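Local atomic coordinates of hypothetical protein ylbA (Escherichia coli, PDB entry 1RC6), a protein that catalyses the manganese-dependent hydrolysis of (S)-ureidoglycine to (S)-ureidoglycolate and ammonia in the anaerobic use of allantoin as a nitrogen source. Residues H202-L207 / F247-S252. Residues are numbered along the deposited sequence; the frame is centred on the assembly and turned at random.
Sequences HGAYIL and FSYIYS
The imidazole of His202 receives the edge of the Tyr251 ring toward its face, an offset edge-to-face pair with planes at 88° and centroids 5.3 Å apart. At the imidazole's own edge, His202 ND1 donates to Ser252 O (2.9 Å), nearly straight and in the plane of both ring and carbonyl. The Tyr249 ring meets Ala204 through CD2, which lies 3.6 Å from Ala204 CB, and Phe247 brings CE1 to Ile206 CG2. The side chains of Tyr249 and Tyr251 share one sheet face with Ala204 and Ile206. Ile206 crosses Tyr249 obliquely, its CD1 3.5 Å from Tyr249 CB; an alanine here would probably loosen the packing of both Tyr249 and Phe247, since CG2 and CD1 would be gone. On the other face, Tyr205 CB touches Ile250 CG2. Between these two layers of side chains the strands run antiparallel, Tyr205 and Ile250 forming the hydrogen-bonded pair: Tyr205 N to Ile250 O (2.9 Å) and Ile250 N to Tyr205 O (3.0 Å). The strands are neighbours in a sheet of the C-terminal cupin domain. By similarity His202 is a Mn(2+) ligand and Tyr249 contacts substrate; with ND1 donating to Ser252 O, the imidazole's orientation is probably set, although the side chain is poorly ordered, and NE2 is probably the nitrogen left to face the metal.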
loop_
_atom_site.group_PDB
_atom_site.type_symbol
_atom_site.label_atom_id
_atom_site.label_comp_id
_atom_site.label_asym_id
_atom_site.label_seq_id
_atom_site.Cartn_x
_atom_site.Cartn_y
_atom_site.Cartn_z
ATOM N N HIS A 202 -6.343 7.893 -1.911
ATOM C CA HIS A 202 -5.095 7.241 -2.252
ATOM C C HIS A 202 -4.362 6.955 -0.957
ATOM O O HIS A 202 -4.493 7.696 0.013
ATOM C CB HIS A 202 -4.222 8.134 -3.147
ATOM C CG HIS A 202 -4.723 8.258 -4.551
ATOM N ND1 HIS A 202 -5.032 7.163 -5.331
ATOM C CD2 HIS A 202 -4.973 9.345 -5.317
ATOM C CE1 HIS A 202 -5.452 7.570 -6.516
ATOM N NE2 HIS A 202 -5.425 8.890 -6.534
ATOM N N GLY A 203 -3.613 5.863 -0.943
ATOM C CA GLY A 203 -2.837 5.510 0.224
ATOM C C GLY A 203 -1.465 5.207 -0.337
ATOM O O GLY A 203 -1.307 4.242 -1.071
ATOM N N ALA A 204 -0.467 6.022 -0.031
ATOM C CA ALA A 204 0.843 5.753 -0.583
ATOM C C ALA A 204 1.885 5.512 0.479
ATOM O O ALA A 204 1.904 6.174 1.519
ATOM C CB ALA A 204 1.271 6.891 -1.473
ATOM N N TYR A 205 2.739 4.536 0.212
ATOM C CA TYR A 205 3.838 4.192 1.095
ATOM C C TYR A 205 5.083 4.386 0.246
ATOM O O TYR A 205 5.218 3.770 -0.814
ATOM C CB TYR A 205 3.761 2.738 1.539
ATOM C CG TYR A 205 4.922 2.323 2.409
ATOM C CD1 TYR A 205 4.995 2.725 3.747
ATOM C CD2 TYR A 205 5.957 1.535 1.902
ATOM C CE1 TYR A 205 6.069 2.348 4.558
ATOM C CE2 TYR A 205 7.034 1.153 2.705
ATOM C CZ TYR A 205 7.084 1.561 4.031
ATOM O OH TYR A 205 8.145 1.178 4.830
ATOM N N ILE A 206 5.984 5.250 0.701
ATOM C CA ILE A 206 7.211 5.524 -0.033
ATOM C C ILE A 206 8.148 4.340 0.068
ATOM O O ILE A 206 8.694 4.059 1.136
ATOM C CB ILE A 206 7.909 6.742 0.529
ATOM C CG1 ILE A 206 6.915 7.899 0.600
ATOM C CG2 ILE A 206 9.107 7.091 -0.339
ATOM C CD1 ILE A 206 6.332 8.289 -0.734
ATOM N N LEU A 207 8.331 3.657 -1.056
ATOM C CA LEU A 207 9.180 2.472 -1.126
ATOM C C LEU A 207 10.675 2.735 -1.090
ATOM O O LEU A 207 11.437 1.959 -0.510
ATOM C CB LEU A 207 8.852 1.679 -2.384
ATOM C CG LEU A 207 7.510 0.968 -2.345
ATOM C CD1 LEU A 207 7.246 0.320 -3.686
ATOM C CD2 LEU A 207 7.533 -0.071 -1.234
ATOM N N PHE A 247 13.335 7.637 -6.463
ATOM C CA PHE A 247 12.114 7.942 -5.708
ATOM C C PHE A 247 10.903 7.120 -6.178
ATOM O O PHE A 247 10.311 7.416 -7.213
ATOM C CB PHE A 247 11.822 9.446 -5.829
ATOM C CG PHE A 247 10.627 9.908 -5.048
ATOM C CD1 PHE A 247 10.513 9.632 -3.684
ATOM C CD2 PHE A 247 9.621 10.644 -5.666
ATOM C CE1 PHE A 247 9.403 10.088 -2.940
ATOM C CE2 PHE A 247 8.508 11.105 -4.935
ATOM C CZ PHE A 247 8.399 10.826 -3.573
ATOM N N SER A 248 10.538 6.086 -5.423
ATOM C CA SER A 248 9.391 5.264 -5.800
ATOM C C SER A 248 8.448 4.950 -4.644
ATOM O O SER A 248 8.882 4.695 -3.519
ATOM C CB SER A 248 9.851 3.943 -6.419
ATOM O OG SER A 248 10.340 3.057 -5.430
ATOM N N TYR A 249 7.151 4.959 -4.934
ATOM C CA TYR A 249 6.151 4.645 -3.926
ATOM C C TYR A 249 4.987 3.836 -4.489
ATOM O O TYR A 249 4.645 3.946 -5.666
ATOM C CB TYR A 249 5.619 5.920 -3.273
ATOM C CG TYR A 249 4.883 6.855 -4.197
ATOM C CD1 TYR A 249 5.558 7.850 -4.906
ATOM C CD2 TYR A 249 3.496 6.783 -4.321
ATOM C CE1 TYR A 249 4.859 8.766 -5.719
ATOM C CE2 TYR A 249 2.788 7.683 -5.131
ATOM C CZ TYR A 249 3.476 8.669 -5.820
ATOM O OH TYR A 249 2.765 9.546 -6.600
ATOM N N ILE A 250 4.386 3.016 -3.632
ATOM C CA ILE A 250 3.262 2.185 -4.022
ATOM C C ILE A 250 2.006 2.846 -3.494
ATOM O O ILE A 250 2.032 3.460 -2.435
ATOM C CB ILE A 250 3.403 0.773 -3.430
ATOM C CG1 ILE A 250 2.257 -0.116 -3.916
ATOM C CG2 ILE A 250 3.461 0.850 -1.897
ATOM C CD1 ILE A 250 2.476 -1.577 -3.621
ATOM N N TYR A 251 0.905 2.736 -4.229
ATOM C CA TYR A 251 -0.327 3.357 -3.780
ATOM C C TYR A 251 -1.591 2.738 -4.344
ATOM O O TYR A 251 -1.627 2.290 -5.491
ATOM C CB TYR A 251 -0.315 4.853 -4.107
ATOM C CG TYR A 251 -0.537 5.183 -5.565
ATOM C CD1 TYR A 251 0.535 5.223 -6.470
ATOM C CD2 TYR A 251 -1.818 5.471 -6.042
ATOM C CE1 TYR A 251 0.333 5.550 -7.817
ATOM C CE2 TYR A 251 -2.031 5.798 -7.392
ATOM C CZ TYR A 251 -0.953 5.834 -8.267
ATOM O OH TYR A 251 -1.176 6.140 -9.592
ATOM N N SER A 252 -2.634 2.748 -3.526
ATOM C CA SER A 252 -3.923 2.199 -3.889
ATOM C C SER A 252 -4.795 3.216 -4.607
ATOM O O SER A 252 -4.490 4.399 -4.640
ATOM C CB SER A 252 -4.634 1.694 -2.645
ATOM O OG SER A 252 -4.659 2.686 -1.638
#